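Local coordinates for protein Emp47p (form2) (Saccharomyces cerevisiae, PDB 2A6Z) that acts as a carbohydrate-recognising cargo receptor, probably involved in the secretion of glycoproteins and required for exit of Emp46p from the endoplasmic reticulum, at residues V40-Q45 against A199-V204; F86-N91 against R187-S192; T121-L126 against K137-S142. All coordinates share one frame; numbering follows the deposited sequence.

Contact 1 of 3, residues V40-Q45 against A199-V204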
ATOM      1  N   VAL A  40      13.251  -3.632   1.302  1.00  9.10           N
ATOM      2  CA  VAL A  40      13.050  -3.276   2.703  1.00  9.26           C
ATOM      3  C   VAL A  40      12.762  -1.804   2.790  1.00  9.03           C
ATOM      4  O   VAL A  40      13.590  -0.999   2.378  1.00 11.07           O
ATOM      5  CB  VAL A  40      14.296  -3.639   3.518  1.00 10.21           C
ATOM      6  CG1 VAL A  40      14.104  -3.211   4.949  1.00 10.97           C
ATOM      7  CG2 VAL A  40      14.593  -5.127   3.438  1.00 11.02           C
ATOM      8  N   LEU A  41      11.585  -1.455   3.335  1.00  8.44           N
ATOM      9  CA  LEU A  41      11.206  -0.073   3.435  1.00  8.49           C
ATOM     10  C   LEU A  41      11.780   0.589   4.682  1.00  8.37           C
ATOM     11  O   LEU A  41      12.073   1.777   4.663  1.00 10.31           O
ATOM     12  CB  LEU A  41       9.669   0.058   3.423  1.00  8.52           C
ATOM     13  CG  LEU A  41       9.022  -0.447   2.115  1.00  8.62           C
ATOM     14  CD1 LEU A  41       7.499  -0.405   2.278  1.00  9.96           C
ATOM     15  CD2 LEU A  41       9.456   0.340   0.924  1.00 11.32           C
ATOM     16  N   THR A  42      11.816  -0.188   5.788  1.00  9.08           N
ATOM     17  CA  THR A  42      12.272   0.405   7.081  1.00  9.66           C
ATOM     18  C   THR A  42      13.379  -0.395   7.646  1.00 10.27           C
ATOM     19  O   THR A  42      13.207  -1.259   8.474  1.00 12.13           O
ATOM     20  CB  THR A  42      11.032   0.508   8.029  1.00  8.13           C
ATOM     21  OG1 THR A  42      10.392  -0.776   8.257  1.00  8.25           O
ATOM     22  CG2 THR A  42      10.030   1.516   7.506  1.00  8.68           C
ATOM     23  N   SER A  43      14.617  -0.074   7.157  1.00 10.86           N
ATOM     24  CA  SER A  43      15.748  -0.938   7.420  1.00 11.69           C
ATOM     25  C   SER A  43      16.482  -0.687   8.742  1.00 11.70           C
ATOM     26  O   SER A  43      17.384  -1.481   9.047  1.00 14.37           O
ATOM     27  CB  SER A  43      16.744  -0.813   6.261  1.00 15.54           C
ATOM     28  OG  SER A  43      17.214   0.496   6.079  1.00 17.48           O
ATOM     29  N   ASN A  44      16.177   0.330   9.533  1.00 13.26           N
ATOM     30  CA  ASN A  44      16.802   0.512  10.833  1.00 11.83           C
ATOM     31  C   ASN A  44      15.841   1.228  11.777  1.00 11.51           C
ATOM     32  O   ASN A  44      14.684   1.482  11.451  1.00 10.04           O
ATOM     33  CB  ASN A  44      18.129   1.252  10.631  1.00 11.83           C
ATOM     34  CG  ASN A  44      18.084   2.650  10.187  1.00 11.77           C
ATOM     35  OD1 ASN A  44      17.129   3.363  10.325  1.00 14.16           O
ATOM     36  ND2 ASN A  44      19.292   3.159   9.751  1.00 14.51           N
ATOM     37  N   GLN A  45      16.301   1.558  13.008  1.00 11.97           N
ATOM     38  CA  GLN A  45      15.436   2.214  13.995  1.00 10.27           C
ATOM     39  C   GLN A  45      15.036   3.596  13.500  1.00  9.39           C
ATOM     40  O   GLN A  45      15.929   4.387  13.204  1.00 13.00           O
ATOM     41  CB  GLN A  45      16.155   2.344  15.354  1.00 11.11           C
ATOM     42  CG  GLN A  45      16.376   0.947  15.941  1.00 15.28           C
ATOM     43  CD  GLN A  45      17.241   1.031  17.181  1.00 22.48           C
ATOM     44  OE1 GLN A  45      17.707  -0.033  17.608  1.00 32.90           O
ATOM     45  NE2 GLN A  45      17.492   2.214  17.741  1.00 35.60           N
ATOM     46  N   ALA A 199       6.383   3.335   4.105  1.00  6.93           N
ATOM     47  CA  ALA A 199       6.307   2.831   5.500  1.00  7.10           C
ATOM     48  C   ALA A 199       7.264   3.642   6.359  1.00  6.85           C
ATOM     49  O   ALA A 199       8.227   4.243   5.899  1.00  8.00           O
ATOM     50  CB  ALA A 199       6.613   1.351   5.626  1.00  6.90           C
ATOM     51  N   GLN A 200       6.950   3.591   7.669  1.00  7.37           N
ATOM     52  CA  GLN A 200       7.799   4.153   8.698  1.00  7.19           C
ATOM     53  C   GLN A 200       7.694   3.226   9.916  1.00  7.18           C
ATOM     54  O   GLN A 200       6.617   2.644  10.146  1.00  7.44           O
ATOM     55  CB  GLN A 200       7.391   5.580   9.070  1.00  9.09           C
ATOM     56  CG  GLN A 200       6.041   5.604   9.829  1.00 11.39           C
ATOM     57  CD  GLN A 200       5.445   6.958  10.049  1.00 15.15           C
ATOM     58  OE1 GLN A 200       5.751   7.854   9.219  1.00 16.89           O
ATOM     59  NE2 GLN A 200       4.641   7.067  11.121  1.00 22.67           N
ATOM     60  N   ASN A 201       8.740   3.135  10.724  1.00  7.59           N
ATOM     61  CA  ASN A 201       8.623   2.404  11.963  1.00  7.37           C
ATOM     62  C   ASN A 201       8.637   3.273  13.224  1.00  7.68           C
ATOM     63  O   ASN A 201       8.313   2.759  14.302  1.00  8.37           O
ATOM     64  CB  ASN A 201       9.602   1.217  12.058  1.00  8.18           C
ATOM     65  CG  ASN A 201      11.038   1.604  11.900  1.00  7.45           C
ATOM     66  OD1 ASN A 201      11.398   2.792  11.945  1.00  8.08           O
ATOM     67  ND2 ASN A 201      11.905   0.604  11.729  1.00  8.27           N
ATOM     68  N   GLY A 202       8.961   4.540  13.077  1.00  7.70           N
ATOM     69  CA  GLY A 202       8.930   5.488  14.235  1.00  9.68           C
ATOM     70  C   GLY A 202       9.929   5.096  15.281  1.00  9.33           C
ATOM     71  O   GLY A 202      10.891   4.381  15.036  1.00 10.37           O
ATOM     72  N   ALA A 203       9.716   5.658  16.464  1.00  9.91           N
ATOM     73  CA  ALA A 203      10.697   5.604  17.545  1.00 11.09           C
ATOM     74  C   ALA A 203      10.167   4.875  18.790  1.00 10.75           C
ATOM     75  O   ALA A 203      10.901   4.797  19.771  1.00 13.63           O
ATOM     76  CB  ALA A 203      11.120   7.001  17.954  1.00 16.25           C
ATOM     77  N   VAL A 204       8.949   4.328  18.764  1.00 10.67           N
ATOM     78  CA  VAL A 204       8.451   3.658  19.964  1.00 10.80           C
ATOM     79  C   VAL A 204       9.351   2.462  20.318  1.00 11.51           C
ATOM     80  O   VAL A 204       9.603   1.607  19.469  1.00 11.34           O
ATOM     81  CB  VAL A 204       7.005   3.230  19.775  1.00 12.34           C
ATOM     82  CG1 VAL A 204       6.545   2.417  20.973  1.00 14.04           C
ATOM     83  CG2 VAL A 204       6.115   4.481  19.681  1.00 12.52           C
TER
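Thr42 and Asn201 lie alongside each other, their side chains pointing opposite ways, where two loops leave the two sheets of the legume-lectin-like beta sandwich. Residues 40-45 begin on the last residue of strand 38-40 of one sheet and continue as loop, residues 199-204 run off the end of strand 192-200 of the other, and the touching parts run nearly parallel. The methyl of Thr42 faces the departing strand: CG2 lies 3.6 Å from Ala199 O and 3.7 Å from Gln200 CA. With OG1 held between the backbone N and the carbonyl carbon (chi1 58°), the hydroxyl is turned to other partners, Glu209 O, just before strand 210-220, and Phe211 N within it. On the sandwich side of this pair, Leu41 CD1 meets Ala199 CB at 3.9 Å, and both side chains also touch Ile82 of strand 81-88, so the methyl groups extend the buried interior of the sandwich up to the loops. Asn201 carries the polar half. Its CG, too, sits between backbone N and carbonyl carbon, on the side of the loop 40-45, and ND2 passes 3.8 Å from Thr42 CB. The amide is buried and tied at both ends: OD1 accepts from Ser47 N, while ND2 gives hydrogen bonds to Glu209 O and to Asn44 O, fixing which way the group is flipped. The bond from Asn201 ND2 to Asn44 O is 2.9 Å long and nearly straight (171° at the hydrogen); Asn44 O lies in the plane of the carboxamide, whereas the nitrogen stands 36° above the plane of the Asn44 carbonyl.

Contact 2 of 3, residues F86-N91 against R187-S192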
ATOM      1  N   PHE A  86      -3.173   4.615  -4.001  1.00  6.32           N
ATOM      2  CA  PHE A  86      -3.737   4.730  -5.345  1.00  6.36           C
ATOM      3  C   PHE A  86      -4.291   6.167  -5.443  1.00  6.31           C
ATOM      4  O   PHE A  86      -5.392   6.415  -4.996  1.00  6.83           O
ATOM      5  CB  PHE A  86      -4.804   3.645  -5.542  1.00  6.99           C
ATOM      6  CG  PHE A  86      -5.493   3.722  -6.911  1.00  6.93           C
ATOM      7  CD1 PHE A  86      -4.787   3.267  -8.029  1.00  8.62           C
ATOM      8  CD2 PHE A  86      -6.786   4.220  -7.078  1.00  8.48           C
ATOM      9  CE1 PHE A  86      -5.360   3.302  -9.304  1.00  9.94           C
ATOM     10  CE2 PHE A  86      -7.352   4.239  -8.318  1.00 10.20           C
ATOM     11  CZ  PHE A  86      -6.646   3.764  -9.435  1.00 10.70           C
ATOM     12  N   VAL A  87      -3.456   7.074  -5.951  1.00  7.13           N
ATOM     13  CA  VAL A  87      -3.746   8.502  -5.761  1.00  6.99           C
ATOM     14  C   VAL A  87      -3.460   9.314  -7.058  1.00  7.08           C
ATOM     15  O   VAL A  87      -2.485   9.034  -7.759  1.00  8.68           O
ATOM     16  CB  VAL A  87      -2.946   9.128  -4.586  1.00  7.35           C
ATOM     17  CG1 VAL A  87      -3.281   8.399  -3.262  1.00  8.53           C
ATOM     18  CG2 VAL A  87      -1.448   9.085  -4.796  1.00  9.62           C
ATOM     19  N   GLN A  88      -4.290  10.298  -7.308  1.00  7.89           N
ATOM     20  CA  GLN A  88      -4.101  11.096  -8.545  1.00  9.65           C
ATOM     21  C   GLN A  88      -3.012  12.122  -8.339  1.00  9.50           C
ATOM     22  O   GLN A  88      -3.057  12.915  -7.413  1.00 11.60           O
ATOM     23  CB  GLN A  88      -5.385  11.840  -8.873  1.00 12.08           C
ATOM     24  CG  GLN A  88      -6.588  11.075  -9.223  1.00 15.22           C
ATOM     25  CD  GLN A  88      -7.781  12.035  -9.359  1.00 18.91           C
ATOM     26  OE1 GLN A  88      -7.748  12.954 -10.185  1.00 31.30           O
ATOM     27  NE2 GLN A  88      -8.787  11.798  -8.519  1.00 30.44           N
ATOM     28  N   ASP A  89      -2.023  12.126  -9.235  1.00 10.08           N
ATOM     29  CA  ASP A  89      -0.971  13.151  -9.232  1.00 10.38           C
ATOM     30  C   ASP A  89      -0.287  13.063 -10.614  1.00 10.92           C
ATOM     31  O   ASP A  89      -0.388  12.046 -11.287  1.00 13.00           O
ATOM     32  CB  ASP A  89      -0.002  12.926  -8.104  1.00 11.12           C
ATOM     33  CG  ASP A  89       0.741  14.145  -7.611  1.00 12.23           C
ATOM     34  OD1 ASP A  89       0.934  15.051  -8.444  1.00 17.91           O
ATOM     35  OD2 ASP A  89       1.081  14.206  -6.431  1.00 12.99           O
ATOM     36  N   SER A  90       0.395  14.104 -10.973  1.00 13.17           N
ATOM     37  CA  SER A  90       1.119  14.141 -12.261  1.00 14.33           C
ATOM     38  C   SER A  90       2.542  13.631 -12.117  1.00 13.02           C
ATOM     39  O   SER A  90       3.292  13.577 -13.116  1.00 17.38           O
ATOM     40  CB  SER A  90       1.072  15.580 -12.806  1.00 18.83           C
ATOM     41  OG  SER A  90       1.732  16.406 -11.847  1.00 25.67           O
ATOM     42  N   ASN A  91       2.983  13.330 -10.912  1.00 12.29           N
ATOM     43  CA  ASN A  91       4.300  12.782 -10.659  1.00 11.97           C
ATOM     44  C   ASN A  91       4.198  11.872  -9.457  1.00 10.33           C
ATOM     45  O   ASN A  91       3.146  11.865  -8.771  1.00 10.55           O
ATOM     46  CB  ASN A  91       5.322  13.913 -10.356  1.00 13.49           C
ATOM     47  CG  ASN A  91       4.640  15.063  -9.685  1.00 15.51           C
ATOM     48  OD1 ASN A  91       4.318  16.061 -10.356  1.00 25.60           O
ATOM     49  ND2 ASN A  91       4.400  14.949  -8.375  1.00 17.16           N
ATOM     50  N   ARG A 187     -16.562   6.115  -6.357  1.00  9.42           N
ATOM     51  CA  ARG A 187     -16.502   6.109  -7.829  1.00  8.69           C
ATOM     52  C   ARG A 187     -15.313   6.954  -8.180  1.00  8.08           C
ATOM     53  O   ARG A 187     -15.397   8.197  -8.217  1.00 10.70           O
ATOM     54  CB  ARG A 187     -17.772   6.649  -8.493  1.00 10.11           C
ATOM     55  CG  ARG A 187     -18.999   5.821  -8.028  1.00 11.13           C
ATOM     56  CD  ARG A 187     -20.250   6.126  -8.815  1.00 11.36           C
ATOM     57  NE  ARG A 187     -20.733   7.504  -8.563  1.00 11.48           N
ATOM     58  CZ  ARG A 187     -21.874   7.974  -9.019  1.00 11.22           C
ATOM     59  NH1 ARG A 187     -22.603   7.188  -9.797  1.00 13.91           N
ATOM     60  NH2 ARG A 187     -22.310   9.189  -8.791  1.00 11.97           N
ATOM     61  N   PHE A 188     -14.165   6.346  -8.408  1.00  7.51           N
ATOM     62  CA  PHE A 188     -12.958   7.072  -8.724  1.00  7.88           C
ATOM     63  C   PHE A 188     -13.093   7.798 -10.059  1.00  7.61           C
ATOM     64  O   PHE A 188     -13.549   7.206 -11.052  1.00  9.10           O
ATOM     65  CB  PHE A 188     -11.754   6.151  -8.877  1.00  8.45           C
ATOM     66  CG  PHE A 188     -11.305   5.493  -7.563  1.00  7.85           C
ATOM     67  CD1 PHE A 188     -10.692   6.242  -6.571  1.00  8.92           C
ATOM     68  CD2 PHE A 188     -11.456   4.128  -7.378  1.00  9.52           C
ATOM     69  CE1 PHE A 188     -10.240   5.624  -5.409  1.00  9.74           C
ATOM     70  CE2 PHE A 188     -11.030   3.514  -6.199  1.00 11.26           C
ATOM     71  CZ  PHE A 188     -10.416   4.260  -5.210  1.00 11.37           C
ATOM     72  N   PRO A 189     -12.686   9.052 -10.155  1.00  7.63           N
ATOM     73  CA  PRO A 189     -12.711   9.735 -11.461  1.00  8.09           C
ATOM     74  C   PRO A 189     -11.475   9.367 -12.265  1.00  7.25           C
ATOM     75  O   PRO A 189     -10.445   8.884 -11.792  1.00  8.80           O
ATOM     76  CB  PRO A 189     -12.670  11.221 -11.077  1.00 10.11           C
ATOM     77  CG  PRO A 189     -11.828  11.191  -9.804  1.00 12.00           C
ATOM     78  CD  PRO A 189     -12.227   9.943  -9.070  1.00  9.39           C
ATOM     79  N   SER A 190     -11.568   9.619 -13.574  1.00  7.74           N
ATOM     80  CA  SER A 190     -10.502   9.282 -14.483  1.00  8.31           C
ATOM     81  C   SER A 190      -9.309  10.219 -14.301  1.00  7.88           C
ATOM     82  O   SER A 190      -9.432  11.332 -13.809  1.00 12.20           O
ATOM     83  CB  SER A 190     -11.028   9.325 -15.938  1.00 12.36           C
ATOM     84  OG  SER A 190     -10.108   8.650 -16.762  1.00 12.89           O
ATOM     85  N   GLY A 191      -8.181   9.760 -14.706  1.00  9.06           N
ATOM     86  CA  GLY A 191      -6.953  10.545 -14.651  1.00  9.90           C
ATOM     87  C   GLY A 191      -5.787   9.623 -14.399  1.00  7.79           C
ATOM     88  O   GLY A 191      -5.872   8.399 -14.441  1.00  8.90           O
ATOM     89  N   SER A 192      -4.633  10.252 -14.162  1.00  7.97           N
ATOM     90  CA  SER A 192      -3.431   9.526 -13.969  1.00  8.06           C
ATOM     91  C   SER A 192      -3.163   9.258 -12.490  1.00  7.76           C
ATOM     92  O   SER A 192      -3.025  10.225 -11.714  1.00  9.39           O
ATOM     93  CB  SER A 192      -2.233  10.358 -14.543  1.00  9.76           C
ATOM     94  OG  SER A 192      -1.080   9.543 -14.557  0.64  8.45           O
TER
HETATM   95  O   HOH W   1       0.909  10.865 -13.312  1.00 13.69           O
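Gln88 reaches from the end of strand 81-88 across to Pro189. Its CA carries a C-H...O contact to Ser192 O at 3.5 Å, and CB stays 4.0 Å from that same oxygen. CG stands anti to the carbonyl carbon (chi1 -65°) and the chain runs on extended, bringing CD to 4.2 Å from Pro189 CG. At the tip NE2 comes closest, 3.4 Å from Pro189 CG, a van der Waals contact of the amide with the proline ring. Here the loop 187-192 leads into strand 192-200, the neighbour of 81-88 in one antiparallel sheet of the lectin beta sandwich, and Asp89 N donates a 3.3 Å hydrogen bond to Ser192 O that lies just past the end of strand 81-88. In one of the two conformers of Ser192 a water links its OG to Asp89 O. Phe86, two residues before Gln88, makes a T-shaped pair with Phe188: its edge points at the Phe188 face with the planes 77° apart, and Phe86 CE2 sits 4.0 Å above the plane of the Phe188 ring, over its centre. Tyr193 and Phe63 stack on Phe86, while Tyr163 meets Phe188 edge-to-face and its OH bonds to Phe188 N.

Contact 3 of 3, residues T121-L126 against K137-S142; sequences TLRGQL and KIYDQS
Hydrogen bonds carried by Arg123, Gln125 and Ser142 join strand 121-128 to the weakly bonded helical turn at about 138-141 and the residue after it. Ser142 OG is the middle of a chain of hydrogen bonds. It accepts from Arg123 NH1 at 3.0 Å, in the plane of the guanidinium, and donates to Gln125 OE1 at 2.7 Å, where it lies in the carbonyl plane on a lone pair. The other end of the same carboxamide completes the grip: Gln125 NE2 donates to Ile138 O over 3.0 Å, a bent bond (146° at the hydrogen) tilted from both groups' planes. A bend at chi2 (-71°) turns CD of Gln125 toward the helix, and the two bonds of opposite sense fix the flip of its buried amide. Arg123 NE donates to Thr121 OG1, two residues back on the same strand, which helps set the rotation of the guanidinium.

Packing involves Tyr139 and Ile138. The tyrosine presents the edge of its ring to Arg123, with CD1 3.4 Å above one guanidinium face and offset toward the rim; the planes stand 75° apart, so this is no flat stack. Ile138 CG2 covers one face of the tyrosine ring, and Ile138 CG1 lies 3.4 Å from Gln125 NE2. Tyr139 OH is held by Asp113 of strand 108-113.

Backbone atoms and water supply the rest. Ser142 CA makes a C-H...O contact with Gly124 O, and a water links Leu126 N to the backbone O of Gln141. Beyond Ser142 the chain enters strand 144-147, the outermost strand beside 121-128. The arrangement is the connection between two neighbouring antiparallel strands, with a helical turn in it, at one edge of a legume-lectin-like beta sandwich.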
ATOM      1  N   THR A 121      -4.931  -3.700  12.163  1.00  5.24           N
ATOM      2  CA  THR A 121      -5.993  -3.543  11.193  1.00  5.18           C
ATOM      3  C   THR A 121      -5.419  -3.245   9.805  1.00  4.93           C
ATOM      4  O   THR A 121      -4.281  -2.751   9.669  1.00  5.50           O
ATOM      5  CB  THR A 121      -6.944  -2.384  11.536  1.00  5.20           C
ATOM      6  OG1 THR A 121      -6.211  -1.197  11.892  1.00  5.64           O
ATOM      7  CG2 THR A 121      -7.834  -2.706  12.727  1.00  6.38           C
ATOM      8  N   LEU A 122      -6.268  -3.487   8.805  1.00  5.10           N
ATOM      9  CA  LEU A 122      -6.157  -2.890   7.467  1.00  4.85           C
ATOM     10  C   LEU A 122      -7.326  -1.956   7.339  1.00  4.99           C
ATOM     11  O   LEU A 122      -8.487  -2.354   7.482  1.00  5.91           O
ATOM     12  CB  LEU A 122      -6.144  -3.994   6.386  1.00  4.83           C
ATOM     13  CG  LEU A 122      -5.810  -3.427   4.976  0.67  4.93           C
ATOM     14  CD1 LEU A 122      -5.314  -4.597   4.125  0.67  7.60           C
ATOM     15  CD2 LEU A 122      -6.993  -2.773   4.258  0.67  4.69           C
ATOM     16  N   ARG A 123      -7.043  -0.695   7.030  1.00  5.12           N
ATOM     17  CA  ARG A 123      -8.058   0.337   6.952  1.00  5.51           C
ATOM     18  C   ARG A 123      -7.991   1.034   5.598  1.00  5.05           C
ATOM     19  O   ARG A 123      -6.905   1.302   5.053  1.00  6.46           O
ATOM     20  CB  ARG A 123      -7.814   1.402   8.031  1.00  6.50           C
ATOM     21  CG  ARG A 123      -8.135   0.892   9.435  1.00  7.64           C
ATOM     22  CD  ARG A 123      -7.502   1.779  10.526  1.00  7.03           C
ATOM     23  NE  ARG A 123      -7.921   1.237  11.873  1.00  6.71           N
ATOM     24  CZ  ARG A 123      -9.021   1.557  12.514  1.00  7.28           C
ATOM     25  NH1 ARG A 123      -9.906   2.435  12.005  1.00  7.72           N
ATOM     26  NH2 ARG A 123      -9.255   0.989  13.711  1.00  7.84           N
ATOM     27  N   GLY A 124      -9.162   1.400   5.101  1.00  5.57           N
ATOM     28  CA  GLY A 124      -9.257   2.271   3.896  1.00  6.33           C
ATOM     29  C   GLY A 124      -9.562   3.696   4.330  1.00  5.67           C
ATOM     30  O   GLY A 124     -10.424   3.960   5.172  1.00  6.42           O
ATOM     31  N   GLN A 125      -8.836   4.606   3.694  1.00  6.06           N
ATOM     32  CA  GLN A 125      -8.980   6.026   3.918  1.00  6.22           C
ATOM     33  C   GLN A 125      -9.132   6.739   2.540  1.00  6.53           C
ATOM     34  O   GLN A 125      -8.460   6.307   1.576  1.00  6.86           O
ATOM     35  CB  GLN A 125      -7.772   6.661   4.632  1.00  6.95           C
ATOM     36  CG  GLN A 125      -7.236   5.847   5.811  1.00  7.50           C
ATOM     37  CD  GLN A 125      -8.049   5.755   7.070  1.00  6.71           C
ATOM     38  OE1 GLN A 125      -8.149   4.680   7.656  1.00  7.68           O
ATOM     39  NE2 GLN A 125      -8.607   6.886   7.538  1.00  7.63           N
ATOM     40  N   LEU A 126      -9.940   7.771   2.490  1.00  6.50           N
ATOM     41  CA  LEU A 126     -10.126   8.544   1.238  1.00  7.24           C
ATOM     42  C   LEU A 126      -9.864  10.009   1.530  1.00  7.41           C
ATOM     43  O   LEU A 126     -10.158  10.516   2.598  1.00  9.04           O
ATOM     44  CB  LEU A 126     -11.571   8.447   0.759  1.00  8.20           C
ATOM     45  CG  LEU A 126     -11.979   7.045   0.319  1.00 10.49           C
ATOM     46  CD1 LEU A 126     -13.482   6.905   0.381  1.00 13.79           C
ATOM     47  CD2 LEU A 126     -11.343   6.708  -1.050  1.00 10.93           C
ATOM     48  N   LYS A 137      -7.482  11.966  13.674  1.00 14.48           N
ATOM     49  CA  LYS A 137      -8.793  11.381  13.490  1.00 12.86           C
ATOM     50  C   LYS A 137      -8.797  10.174  12.532  1.00 10.88           C
ATOM     51  O   LYS A 137      -9.864   9.727  12.116  1.00 10.83           O
ATOM     52  CB  LYS A 137      -9.785  12.437  13.000  1.00 14.45           C
ATOM     53  CG  LYS A 137      -9.879  13.607  14.014  1.00 19.08           C
ATOM     54  CD  LYS A 137     -10.903  14.620  13.493  1.00 22.53           C
ATOM     55  CE  LYS A 137     -11.177  15.823  14.362  1.00 23.33           C
ATOM     56  NZ  LYS A 137     -11.244  15.575  15.804  1.00 28.12           N
ATOM     57  N   ILE A 138      -7.588   9.700  12.168  1.00 10.53           N
ATOM     58  CA  ILE A 138      -7.545   8.709  11.078  1.00  9.76           C
ATOM     59  C   ILE A 138      -8.385   7.473  11.381  1.00  8.18           C
ATOM     60  O   ILE A 138      -9.045   6.981  10.466  1.00  8.57           O
ATOM     61  CB  ILE A 138      -6.069   8.378  10.804  1.00 10.16           C
ATOM     62  CG1 ILE A 138      -5.899   7.644   9.467  1.00 14.45           C
ATOM     63  CG2 ILE A 138      -5.339   7.675  11.957  1.00 14.72           C
ATOM     64  CD1 ILE A 138      -4.446   7.712   8.977  1.00 13.75           C
ATOM     65  N   TYR A 139      -8.375   6.988  12.628  1.00  8.28           N
ATOM     66  CA  TYR A 139      -9.102   5.739  12.877  1.00  8.25           C
ATOM     67  C   TYR A 139     -10.619   5.932  12.799  1.00  8.90           C
ATOM     68  O   TYR A 139     -11.350   5.075  12.286  1.00 11.27           O
ATOM     69  CB  TYR A 139      -8.679   5.115  14.237  1.00  7.81           C
ATOM     70  CG  TYR A 139      -7.160   4.921  14.236  1.00  7.86           C
ATOM     71  CD1 TYR A 139      -6.542   4.033  13.338  1.00  7.00           C
ATOM     72  CD2 TYR A 139      -6.328   5.664  15.091  1.00  8.86           C
ATOM     73  CE1 TYR A 139      -5.172   3.861  13.318  1.00  7.15           C
ATOM     74  CE2 TYR A 139      -4.967   5.499  15.052  1.00  8.77           C
ATOM     75  CZ  TYR A 139      -4.394   4.608  14.162  1.00  7.56           C
ATOM     76  OH  TYR A 139      -3.024   4.484  14.164  1.00  8.03           O
ATOM     77  N   ASP A 140     -11.076   7.083  13.271  1.00  8.50           N
ATOM     78  CA  ASP A 140     -12.528   7.361  13.154  1.00  8.88           C
ATOM     79  C   ASP A 140     -12.924   7.631  11.719  1.00 10.22           C
ATOM     80  O   ASP A 140     -14.116   7.415  11.351  1.00 12.70           O
ATOM     81  CB  ASP A 140     -12.868   8.546  14.015  1.00  9.88           C
ATOM     82  CG  ASP A 140     -14.093   8.387  14.822  0.51  6.33           C
ATOM     83  OD1 ASP A 140     -14.368   9.136  15.758  0.51  6.95           O
ATOM     84  OD2 ASP A 140     -14.868   7.539  14.330  0.51  6.81           O
ATOM     85  N   GLN A 141     -11.976   8.079  10.896  1.00  7.96           N
ATOM     86  CA  GLN A 141     -12.274   8.487   9.513  1.00  8.84           C
ATOM     87  C   GLN A 141     -12.089   7.351   8.519  1.00  8.25           C
ATOM     88  O   GLN A 141     -12.457   7.543   7.361  1.00 10.09           O
ATOM     89  CB  GLN A 141     -11.424   9.720   9.111  1.00 11.55           C
ATOM     90  CG  GLN A 141     -11.884  10.911   9.984  1.00 14.91           C
ATOM     91  CD  GLN A 141     -11.539  12.306   9.671  0.63 14.42           C
ATOM     92  OE1 GLN A 141     -10.509  12.404   9.024  0.63 18.09           O
ATOM     93  NE2 GLN A 141     -12.332  13.288  10.124  0.63 15.98           N
ATOM     94  N   SER A 142     -11.622   6.160   8.928  1.00  7.90           N
ATOM     95  CA  SER A 142     -11.582   5.025   7.968  1.00  7.64           C
ATOM     96  C   SER A 142     -12.964   4.823   7.390  1.00  8.78           C
ATOM     97  O   SER A 142     -13.951   4.787   8.143  1.00  9.68           O
ATOM     98  CB  SER A 142     -11.171   3.764   8.710  1.00  7.83           C
ATOM     99  OG  SER A 142      -9.984   3.946   9.453  1.00  7.21           O
TER
HETATM  100  O   HOH W   2     -11.660   8.170   4.824  1.00 13.95           O

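All three contacts reach the same seven-stranded antiparallel sheet of the lectin sandwich. Contact 1 lies at the end of strand 192-200 and contact 2 near that strand's start, where it neighbours strand 81-88; their centres are 28 Å apart, on opposite sides of the centre of the chain. Contact 3 sits near the edge strand 144-147 and its neighbour 121-128. Its centre is 21 Å from that of contact 1 and 20 Å from that of contact 2, and none touches another. Along the chain, 121-142 falls within the span from 86 to 192, which itself falls within that from 40 to 204. The contacts thus lie at three separate places of one lectin domain.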